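Local coordinates for protein anabena Tic22 (Anabaena sp., PDB 4EV1) that probably acts as a chaperone in protein transport in a thylakoid-bearing cyanobacterium, at residues V133-V138 and L161-Q166. Residues are numbered along the deposited sequence; the frame is centred on the assembly and turned at random.
Sequences VPMFAV and LFLSKQ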
# COMPACT_ATOMS: atom_id res chain seq x y z
N VAL A 133 2.50 0.78 6.17
CA VAL A 133 2.62 1.65 4.99
C VAL A 133 1.93 2.96 5.34
O VAL A 133 0.76 2.95 5.67
CB VAL A 133 1.89 1.06 3.79
CG1 VAL A 133 2.04 1.96 2.55
CG2 VAL A 133 2.45 -0.37 3.46
N PRO A 134 2.66 4.08 5.31
CA PRO A 134 1.96 5.31 5.68
C PRO A 134 1.04 5.81 4.56
O PRO A 134 1.16 5.38 3.40
CB PRO A 134 3.08 6.33 5.92
CG PRO A 134 4.24 5.80 5.19
CD PRO A 134 4.09 4.29 5.06
N MET A 135 0.07 6.63 4.97
CA MET A 135 -0.78 7.40 4.06
C MET A 135 -0.91 8.83 4.62
O MET A 135 -0.74 9.07 5.82
CB MET A 135 -2.14 6.74 3.94
CG MET A 135 -2.11 5.28 3.49
SD MET A 135 -3.75 4.62 3.11
CE MET A 135 -3.98 5.23 1.49
N PHE A 136 -1.26 9.77 3.76
CA PHE A 136 -1.22 11.16 4.13
C PHE A 136 -2.52 11.78 3.74
O PHE A 136 -2.94 11.63 2.60
CB PHE A 136 -0.06 11.86 3.45
CG PHE A 136 1.25 11.14 3.64
CD1 PHE A 136 1.67 10.18 2.74
CD2 PHE A 136 2.05 11.40 4.75
CE1 PHE A 136 2.86 9.50 2.92
CE2 PHE A 136 3.26 10.73 4.92
CZ PHE A 136 3.66 9.78 4.00
N ALA A 137 -3.14 12.50 4.69
CA ALA A 137 -4.44 13.10 4.42
C ALA A 137 -4.38 14.55 4.85
O ALA A 137 -3.89 14.87 5.96
CB ALA A 137 -5.56 12.35 5.16
N VAL A 138 -4.85 15.43 3.98
CA VAL A 138 -4.83 16.86 4.25
C VAL A 138 -6.05 17.27 5.06
O VAL A 138 -7.16 16.86 4.77
CB VAL A 138 -4.76 17.66 2.96
CG1 VAL A 138 -4.90 19.20 3.22
CG2 VAL A 138 -3.45 17.33 2.28
N LEU A 161 -6.73 9.81 0.19
CA LEU A 161 -5.65 9.38 1.05
C LEU A 161 -4.40 9.00 0.19
O LEU A 161 -4.40 8.04 -0.60
CB LEU A 161 -6.09 8.23 1.93
CG LEU A 161 -7.44 8.37 2.64
CD1 LEU A 161 -7.79 7.09 3.41
CD2 LEU A 161 -7.42 9.56 3.55
N PHE A 162 -3.34 9.78 0.34
CA PHE A 162 -2.18 9.64 -0.53
C PHE A 162 -1.18 8.67 0.03
O PHE A 162 -0.82 8.73 1.22
CB PHE A 162 -1.51 10.99 -0.75
CG PHE A 162 -2.43 12.03 -1.36
CD1 PHE A 162 -2.69 12.04 -2.74
CD2 PHE A 162 -3.05 12.97 -0.57
CE1 PHE A 162 -3.55 12.99 -3.30
CE2 PHE A 162 -3.89 13.93 -1.11
CZ PHE A 162 -4.14 13.95 -2.47
N LEU A 163 -0.68 7.81 -0.84
CA LEU A 163 0.43 6.94 -0.47
C LEU A 163 1.76 7.69 -0.56
O LEU A 163 2.80 7.23 -0.03
CB LEU A 163 0.46 5.70 -1.36
CG LEU A 163 -0.42 4.49 -1.01
CD1 LEU A 163 -0.01 3.88 0.37
CD2 LEU A 163 -1.90 4.78 -1.07
N SER A 164 1.75 8.86 -1.21
CA SER A 164 2.93 9.66 -1.33
C SER A 164 2.78 11.07 -0.72
O SER A 164 1.89 11.83 -1.09
CB SER A 164 3.33 9.75 -2.78
OG SER A 164 4.54 10.42 -2.83
N LYS A 165 3.68 11.40 0.18
CA LYS A 165 3.63 12.66 0.88
C LYS A 165 3.68 13.86 -0.03
O LYS A 165 3.02 14.79 0.22
CB LYS A 165 4.70 12.74 1.93
CG LYS A 165 4.54 13.88 2.83
CD LYS A 165 5.83 14.22 3.34
CE LYS A 165 6.05 15.67 3.19
NZ LYS A 165 5.62 16.28 4.45
N GLN A 166 4.45 13.79 -1.09
CA GLN A 166 4.56 14.89 -2.06
C GLN A 166 3.22 15.23 -2.69
O GLN A 166 2.93 16.41 -2.92
CB GLN A 166 5.60 14.59 -3.16
CG GLN A 166 5.15 13.50 -4.11
CD GLN A 166 6.26 12.96 -5.01
OE1 GLN A 166 6.70 13.66 -5.94
NE2 GLN A 166 6.67 11.70 -4.78
O HOH W 1 3.41 5.19 1.77
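F136 and F162 pair backbone to backbone as a single antiparallel, hydrogen-bonded bridge, which in this Tic22 fold links strand 134-139 to the end of strand 156-162 just before helix 165-175. F136 N donates to F162 O over 2.8 Å, a bent bond with 140° at the hydrogen, and F162 N returns a straighter one to F136 O at 2.9 Å. F162 O also receives the CA-H of M135, with M135 CA 3.1 Å from it.

In F136 the first torsion sets CG anti to the carbonyl carbon (chi1 -51°), and the ring beyond it packs against K165 at the start of helix 165-175. K165 CB sits above the centre of the ring, 3.7 Å from the centroid and 9° off the normal, a CH-pi contact in which the two side chains cross at about a right angle. L163 O meets the same ring at its edge, in plane. An alanine in place of F136 would probably leave K165 CB without its aromatic face and open a gap between the strand and the helix start.

On another side of the bridge M135, bent at chi3, brings CE against L161 CB. M135 CE also lies a tight 3.3 Å from L163 CD2. The other methyl of L163, CD1, touches V133 CG1, while A137 CB meets L161 CD2.

Farther out, S164 occupies the N-cap position, and E112 of helix 110-121 accepts hydrogen bonds from both its OG and K165 N, thereby probably helping to fix the helix start that faces the F136 ring. Backbone bonds of M135 to L187 and of A137 to Q185 pair strand 134-139 with the antiparallel strand 183-188. Where the chains diverge beyond the bridge, one water donates to P134 O and L163 O, 2.8 Å from each.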